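Local coordinates for protein beta-porphyranase A (Bacteroides plebeius, PDB 4AW7) that hydrolyses the sulfated red-seaweed polysaccharide porphyran, cutting the (1->4) linkages between beta-D-galactopyranose and alpha-L-galactopyranose-6-sulfate, at residues A[24-29]-A[391-396]; A[253-258]-A[473-478]; A[428-433]-A[451-456]. All blocks are in the same frame, centred on the assembly; numbering follows the deposited sequence.

Contact 1 (A[24-29]-A[391-396])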
# COMPACT_ATOMS: atom_id res chain seq x y z
N VAL A 24 -22.86 9.82 -0.42
CA VAL A 24 -22.20 9.96 -1.70
C VAL A 24 -22.77 11.19 -2.39
O VAL A 24 -23.99 11.35 -2.45
CB VAL A 24 -22.41 8.73 -2.62
CG1 VAL A 24 -21.66 8.86 -3.94
CG2 VAL A 24 -22.02 7.43 -1.91
N ASP A 25 -21.92 12.06 -2.93
CA ASP A 25 -22.37 13.19 -3.73
C ASP A 25 -21.73 13.09 -5.10
O ASP A 25 -20.60 13.53 -5.30
CB ASP A 25 -22.05 14.51 -3.07
CG ASP A 25 -22.59 15.69 -3.83
OD1 ASP A 25 -23.22 15.48 -4.90
OD2 ASP A 25 -22.30 16.80 -3.36
N TYR A 26 -22.45 12.48 -6.04
CA TYR A 26 -21.92 12.30 -7.36
C TYR A 26 -21.90 13.58 -8.19
O TYR A 26 -21.42 13.56 -9.33
CB TYR A 26 -22.61 11.13 -8.12
CG TYR A 26 -24.12 11.28 -8.22
CD1 TYR A 26 -24.70 12.13 -9.17
CD2 TYR A 26 -24.97 10.60 -7.35
CE1 TYR A 26 -26.08 12.28 -9.26
CE2 TYR A 26 -26.34 10.75 -7.42
CZ TYR A 26 -26.90 11.59 -8.37
OH TYR A 26 -28.28 11.71 -8.43
N ASN A 27 -22.41 14.68 -7.64
CA ASN A 27 -22.29 15.98 -8.27
C ASN A 27 -21.09 16.78 -7.78
O ASN A 27 -20.87 17.89 -8.24
CB ASN A 27 -23.58 16.80 -8.04
CG ASN A 27 -24.77 16.15 -8.70
OD1 ASN A 27 -25.63 15.63 -8.01
ND2 ASN A 27 -24.74 16.04 -10.02
N THR A 28 -20.29 16.20 -6.89
CA THR A 28 -19.05 16.85 -6.43
C THR A 28 -17.89 15.96 -6.79
O THR A 28 -17.81 14.83 -6.31
CB THR A 28 -19.11 17.11 -4.92
OG1 THR A 28 -20.19 18.02 -4.66
CG2 THR A 28 -17.82 17.73 -4.40
N ARG A 29 -17.00 16.46 -7.64
CA ARG A 29 -15.80 15.75 -7.99
C ARG A 29 -14.80 15.84 -6.84
O ARG A 29 -14.63 16.92 -6.28
CB ARG A 29 -15.22 16.33 -9.28
CG ARG A 29 -13.93 15.69 -9.73
CD ARG A 29 -13.61 15.98 -11.15
NE ARG A 29 -13.62 17.43 -11.46
CZ ARG A 29 -13.02 17.97 -12.50
NH1 ARG A 29 -12.31 17.22 -13.36
NH2 ARG A 29 -13.05 19.29 -12.63
N GLY A 391 -21.24 8.00 -17.76
CA GLY A 391 -22.56 7.60 -17.30
C GLY A 391 -22.62 6.40 -16.37
O GLY A 391 -23.69 5.83 -16.20
N ARG A 392 -21.49 6.01 -15.78
CA ARG A 392 -21.48 4.91 -14.83
C ARG A 392 -20.92 5.40 -13.48
O ARG A 392 -19.97 6.18 -13.43
CB ARG A 392 -20.60 3.80 -15.36
CG ARG A 392 -21.13 3.14 -16.62
CD ARG A 392 -22.39 2.32 -16.34
NE ARG A 392 -22.06 0.94 -16.11
CZ ARG A 392 -22.92 -0.01 -15.74
NH1 ARG A 392 -24.19 0.27 -15.48
NH2 ARG A 392 -22.48 -1.26 -15.59
N LEU A 393 -21.56 4.97 -12.41
CA LEU A 393 -21.18 5.26 -11.03
C LEU A 393 -20.84 3.94 -10.33
O LEU A 393 -21.56 2.96 -10.43
CB LEU A 393 -22.35 5.93 -10.33
CG LEU A 393 -22.14 6.36 -8.88
CD1 LEU A 393 -21.05 7.43 -8.72
CD2 LEU A 393 -23.50 6.85 -8.28
N TYR A 394 -19.71 3.96 -9.61
CA TYR A 394 -19.22 2.83 -8.82
C TYR A 394 -19.13 3.26 -7.38
O TYR A 394 -18.51 4.29 -7.10
CB TYR A 394 -17.84 2.35 -9.31
CG TYR A 394 -17.81 2.04 -10.77
CD1 TYR A 394 -18.19 0.78 -11.23
CD2 TYR A 394 -17.41 2.97 -11.71
CE1 TYR A 394 -18.19 0.48 -12.56
CE2 TYR A 394 -17.40 2.66 -13.09
CZ TYR A 394 -17.84 1.41 -13.49
OH TYR A 394 -17.85 1.13 -14.86
N ILE A 395 -19.72 2.49 -6.47
CA ILE A 395 -19.67 2.80 -5.01
C ILE A 395 -19.21 1.54 -4.32
O ILE A 395 -19.78 0.48 -4.54
CB ILE A 395 -21.04 3.22 -4.46
CG1 ILE A 395 -21.54 4.51 -5.14
CG2 ILE A 395 -20.96 3.40 -2.96
CD1 ILE A 395 -23.05 4.78 -4.90
N ALA A 396 -18.13 1.63 -3.53
CA ALA A 396 -17.54 0.47 -2.88
C ALA A 396 -17.50 0.65 -1.38
O ALA A 396 -17.23 1.75 -0.90
CB ALA A 396 -16.11 0.18 -3.41
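Methyl CD2 of Leu393 comes obliquely onto the phenol ring of Tyr26, 4.1 Å from ring atom CD2 of that tyrosine. The two side chains cross at about a right angle, and the other leucine methyl, Leu393 CD1, rests 4.1 Å from CB of Tyr26. With CG of Tyr26 set between the backbone N and the carbonyl carbon (chi1 57°), the ring lies across Leu393, and its OH is hydrogen-bonded to Asp417. A second pair lies alongside the first: Val24 CG2 and Ile395 CD1 meet tip to tip at 4.1 Å. Both pairs belong to the interior of the beta-sandwich: strands 21-25 and 392-399 are members of the same mixed sheet, and Ile375 on strand 371-377 touches both Val24 and Ile395, while Val462 touches both Tyr26 and Leu393. Just past Val24 the chain rounds a type I turn, Asp25 to Thr28, and passes into strand 29-32 of another sheet. Asp25 holds this corner as an Asx turn, OD1 taking Asn27 N at 3.0 Å from above the carboxylate plane, and OD2 taking Thr28 OG1 at 2.8 Å while also forming a salt bridge with Lys412.

Contact 2 (A[253-258]-A[473-478])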
# COMPACT_ATOMS: atom_id res chain seq x y z
N MET A 253 4.05 7.25 9.03
CA MET A 253 5.35 7.59 9.61
C MET A 253 6.40 7.86 8.55
O MET A 253 7.24 8.75 8.68
CB MET A 253 5.84 6.54 10.58
CG MET A 253 6.91 7.05 11.52
SD MET A 253 7.17 5.90 12.91
CE MET A 253 8.25 6.92 13.94
N VAL A 254 6.38 7.02 7.51
CA VAL A 254 7.30 7.22 6.36
C VAL A 254 7.09 8.61 5.75
O VAL A 254 8.04 9.33 5.50
CB VAL A 254 7.18 6.08 5.34
CG1 VAL A 254 8.02 6.35 4.10
CG2 VAL A 254 7.53 4.75 5.97
N GLU A 255 5.83 8.95 5.49
CA GLU A 255 5.53 10.27 4.92
C GLU A 255 5.97 11.40 5.84
O GLU A 255 6.55 12.40 5.40
CB GLU A 255 4.02 10.39 4.65
CG GLU A 255 3.50 9.48 3.56
CD GLU A 255 1.98 9.59 3.33
OE1 GLU A 255 1.34 10.50 3.91
OE2 GLU A 255 1.38 8.83 2.51
N ALA A 256 5.63 11.27 7.13
CA ALA A 256 5.91 12.32 8.10
C ALA A 256 7.41 12.57 8.22
O ALA A 256 7.83 13.74 8.25
CB ALA A 256 5.31 11.93 9.44
N TYR A 257 8.23 11.52 8.24
CA TYR A 257 9.67 11.73 8.32
C TYR A 257 10.24 12.23 7.01
O TYR A 257 11.13 13.09 7.01
CB TYR A 257 10.38 10.49 8.83
CG TYR A 257 11.83 10.74 9.13
CD1 TYR A 257 12.19 11.66 10.10
CD2 TYR A 257 12.83 10.08 8.44
CE1 TYR A 257 13.52 11.93 10.36
CE2 TYR A 257 14.18 10.32 8.69
CZ TYR A 257 14.52 11.26 9.64
OH TYR A 257 15.86 11.53 9.94
N SER A 258 9.73 11.74 5.89
CA SER A 258 10.17 12.25 4.61
C SER A 258 9.92 13.75 4.49
O SER A 258 10.78 14.47 4.01
CB SER A 258 9.49 11.52 3.46
OG SER A 258 9.82 10.15 3.47
N ARG A 473 -8.75 17.11 -1.33
CA ARG A 473 -8.11 16.61 -0.12
C ARG A 473 -6.62 16.92 -0.14
O ARG A 473 -5.91 16.50 -1.05
CB ARG A 473 -8.31 15.09 0.03
CG ARG A 473 -7.84 14.52 1.36
CD ARG A 473 -6.38 14.22 1.47
NE ARG A 473 -5.96 12.99 0.79
CZ ARG A 473 -4.96 12.90 -0.07
NH1 ARG A 473 -4.41 13.94 -0.63
NH2 ARG A 473 -4.50 11.70 -0.40
N ASN A 474 -6.16 17.68 0.84
CA ASN A 474 -4.74 17.92 1.03
C ASN A 474 -4.34 17.44 2.41
O ASN A 474 -5.12 17.48 3.36
CB ASN A 474 -4.37 19.38 0.82
CG ASN A 474 -4.19 19.70 -0.66
OD1 ASN A 474 -5.00 20.43 -1.24
ND2 ASN A 474 -3.16 19.14 -1.26
N LYS A 475 -3.09 16.99 2.53
CA LYS A 475 -2.50 16.59 3.78
C LYS A 475 -1.40 17.57 4.14
O LYS A 475 -0.62 17.98 3.27
CB LYS A 475 -1.89 15.18 3.67
CG LYS A 475 -2.95 14.11 3.51
CD LYS A 475 -2.33 12.72 3.38
CE LYS A 475 -3.36 11.67 3.23
NZ LYS A 475 -2.76 10.33 3.26
N TYR A 476 -1.33 17.90 5.42
CA TYR A 476 -0.34 18.84 5.94
C TYR A 476 0.41 18.14 7.07
O TYR A 476 -0.18 17.49 7.91
CB TYR A 476 -1.01 20.11 6.44
CG TYR A 476 -1.77 20.81 5.37
CD1 TYR A 476 -1.13 21.67 4.50
CD2 TYR A 476 -3.12 20.62 5.20
CE1 TYR A 476 -1.82 22.36 3.52
CE2 TYR A 476 -3.82 21.27 4.17
CZ TYR A 476 -3.17 22.16 3.36
OH TYR A 476 -3.83 22.86 2.37
N TYR A 477 1.73 18.27 7.00
CA TYR A 477 2.66 17.54 7.85
C TYR A 477 3.33 18.51 8.82
O TYR A 477 3.57 19.64 8.54
CB TYR A 477 3.68 16.82 6.99
CG TYR A 477 3.06 15.82 6.02
CD1 TYR A 477 2.58 16.22 4.78
CD2 TYR A 477 2.92 14.50 6.36
CE1 TYR A 477 2.00 15.33 3.90
CE2 TYR A 477 2.31 13.60 5.48
CZ TYR A 477 1.87 14.03 4.27
OH TYR A 477 1.26 13.17 3.38
N SER A 478 3.67 17.99 9.98
CA SER A 478 4.31 18.80 11.02
C SER A 478 5.81 18.70 10.97
O SER A 478 6.34 17.65 10.62
CB SER A 478 3.77 18.36 12.36
OG SER A 478 4.27 19.18 13.44
O HOH W 1 -0.98 10.34 5.40
O HOH W 2 -0.96 9.75 1.29
O HOH W 3 5.93 15.00 10.19
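One direct hydrogen bond joins helix to strand: Tyr477 OH donates to Glu255 OE1 over 2.7 Å. The acceptor lies in the plane of the phenol ring at its edge, whereas the hydroxyl meets the carboxylate from above, 49° out of its plane; the two flat groups stand 70° apart. Glu255 gets there by an extended chain beyond CG.

Charge and water make the second layer. Lys475 NZ stays 4.2 Å from Glu255 OE1, too far for a salt bridge, and two waters fill in: one links NZ to OE1, the other links NZ to OE2. Glu255 OE2 also pairs with Arg307, surroundings that would probably favour an ionised carboxylate. A third water ties the carbonyl oxygens of Ala256 and Ser478.

Apolar contact is supplied by the same ring, with Glu255 CB 3.7 Å from Tyr477 CE2 and Ala256 CA 4.1 Å from Tyr477 CD2. An alanine in place of Tyr477 would probably leave Glu255 OE1 without its phenolic donor and open a gap beside Ala256.

The segment axes come within 9.3 Å at a crossing angle of -62°. Helix 245-262, which follows barrel strand 225-233 and leads to strand 268-276, is thereby docked on strand 469-484 of the beta-sandwich region, whose neighbour 577-589 touches Ala256 through Ser580 and Tyr477 through Ile582.

Contact 3 (A[428-433]-A[451-456])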
# COMPACT_ATOMS: atom_id res chain seq x y z
N VAL A 428 -15.40 -13.36 2.06
CA VAL A 428 -14.39 -14.37 2.36
C VAL A 428 -14.70 -14.94 3.74
O VAL A 428 -14.60 -14.27 4.75
CB VAL A 428 -12.95 -13.80 2.34
CG1 VAL A 428 -11.94 -14.91 2.57
CG2 VAL A 428 -12.66 -13.09 1.02
N ASN A 429 -15.09 -16.20 3.76
CA ASN A 429 -15.31 -16.92 5.03
C ASN A 429 -14.12 -17.85 5.27
O ASN A 429 -13.70 -18.56 4.35
CB ASN A 429 -16.61 -17.68 4.93
CG ASN A 429 -16.91 -18.46 6.19
OD1 ASN A 429 -16.49 -19.60 6.31
ND2 ASN A 429 -17.51 -17.80 7.18
N TYR A 430 -13.55 -17.83 6.47
CA TYR A 430 -12.33 -18.58 6.60
C TYR A 430 -12.52 -20.11 6.39
O TYR A 430 -11.57 -20.72 5.87
CB TYR A 430 -11.56 -18.20 7.88
CG TYR A 430 -10.83 -16.84 7.80
CD1 TYR A 430 -11.02 -15.96 6.73
CD2 TYR A 430 -9.96 -16.47 8.80
CE1 TYR A 430 -10.37 -14.77 6.67
CE2 TYR A 430 -9.30 -15.28 8.76
CZ TYR A 430 -9.50 -14.42 7.71
OH TYR A 430 -8.80 -13.23 7.73
N ASN A 431 -13.67 -20.70 6.71
CA ASN A 431 -13.83 -22.14 6.44
C ASN A 431 -14.42 -22.45 5.07
O ASN A 431 -14.05 -23.46 4.46
CB ASN A 431 -14.63 -22.84 7.56
CG ASN A 431 -13.83 -23.02 8.85
OD1 ASN A 431 -12.60 -22.96 8.85
ND2 ASN A 431 -14.53 -23.23 9.95
N ALA A 432 -15.32 -21.60 4.58
CA ALA A 432 -16.06 -21.86 3.35
C ALA A 432 -15.40 -21.29 2.09
O ALA A 432 -15.74 -21.70 0.97
CB ALA A 432 -17.51 -21.31 3.49
N GLY A 433 -14.45 -20.39 2.23
CA GLY A 433 -13.84 -19.77 1.06
C GLY A 433 -14.61 -18.56 0.59
O GLY A 433 -15.27 -17.86 1.37
N VAL A 451 -21.03 -7.69 6.19
CA VAL A 451 -20.44 -8.53 7.19
C VAL A 451 -18.90 -8.43 7.21
O VAL A 451 -18.28 -7.94 6.25
CB VAL A 451 -20.89 -10.00 7.07
CG1 VAL A 451 -22.44 -10.09 7.15
CG2 VAL A 451 -20.37 -10.70 5.89
N PRO A 452 -18.25 -8.86 8.28
CA PRO A 452 -16.76 -8.84 8.29
C PRO A 452 -16.20 -9.61 7.11
O PRO A 452 -16.71 -10.66 6.78
CB PRO A 452 -16.40 -9.48 9.62
CG PRO A 452 -17.57 -9.18 10.48
CD PRO A 452 -18.78 -9.26 9.60
N ASN A 453 -15.15 -9.06 6.48
CA ASN A 453 -14.51 -9.68 5.32
C ASN A 453 -15.38 -9.79 4.08
O ASN A 453 -15.12 -10.58 3.17
CB ASN A 453 -13.88 -11.02 5.70
CG ASN A 453 -12.86 -10.88 6.81
OD1 ASN A 453 -12.07 -9.95 6.83
ND2 ASN A 453 -12.95 -11.75 7.79
N GLN A 454 -16.39 -8.93 4.02
CA GLN A 454 -17.19 -8.73 2.84
C GLN A 454 -16.89 -7.34 2.30
O GLN A 454 -16.80 -6.36 3.04
CB GLN A 454 -18.69 -8.86 3.14
CG GLN A 454 -19.58 -8.61 1.95
CD GLN A 454 -21.07 -8.68 2.30
OE1 GLN A 454 -21.47 -8.43 3.41
NE2 GLN A 454 -21.91 -8.90 1.29
N THR A 455 -16.71 -7.27 0.98
CA THR A 455 -16.58 -6.04 0.23
C THR A 455 -17.68 -6.01 -0.83
O THR A 455 -17.90 -7.03 -1.52
CB THR A 455 -15.19 -5.93 -0.40
OG1 THR A 455 -14.21 -6.18 0.62
CG2 THR A 455 -14.96 -4.62 -1.09
N ILE A 456 -18.31 -4.87 -0.98
CA ILE A 456 -19.41 -4.68 -1.92
C ILE A 456 -19.03 -3.58 -2.91
O ILE A 456 -18.49 -2.53 -2.53
CB ILE A 456 -20.73 -4.28 -1.13
CG1 ILE A 456 -21.20 -5.47 -0.26
CG2 ILE A 456 -21.85 -3.80 -2.05
CD1 ILE A 456 -22.23 -5.11 0.83
O HOH W 4 -15.06 -13.87 7.50
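Val428 N donates to Asn453 O over 3.0 Å in a nearly straight bond (172°), joining the end of strand 421-429 to a type II turn, Val451 to Gln454, in which Asn453 takes the left-handed conformation. The side chain of Asn453 carries most of the remaining contact. Its CB lies 3.5 Å from Val428 O, and its ND2 donates to a water that in turn donates to the same carbonyl oxygen, so the amide nitrogen is tied back to the strand; OD1 is held by His299. With CG of Asn453 beside its own backbone N (chi1 -58°), its side chain and that of Tyr430 cross at about a right angle while amide and ring planes lie within 10° of each other; this approach is less certain, since the tyrosine has two conformers. Each segment braces its own bend: Gln454 OE1 accepts from Val451 N in the carbonyl plane at 2.9 Å, and Asn429 OD1 forms an Asx motif with Ala432 N, within the hairpin turn closed by the paired backbone bonds of Asn429 and Gly433. Strands 421-429 and 454-462 run antiparallel here, and helix 293-305 lies against them, with Ser295 touching both Val428 and Asn453.

In the fold
Contacts 1 and 3 share the same mixed sheet: strands 392-399 and 454-462 are neighbours in it, and Ala396 CB packs 3.7 Å from Ile456 O, although the contact centres are 26 Å apart. Contact 2 belongs elsewhere, joining a barrel helix to the five-stranded mixed sheet that contains strand 469-484. Its centre is 28 Å from that of contact 1 and 33 Å from that of contact 3, on the opposite side of the chain's centre from the latter. Strand 454-462 is nevertheless followed in the chain by strand 469-484. All three lie away from the substrate-binding and probable catalytic residues; in contact 3 the Tyr430 side chain is about 14 Å from a bound alpha-D-galactopyranose and that of Asn453 about 12 Å from the calcium ion.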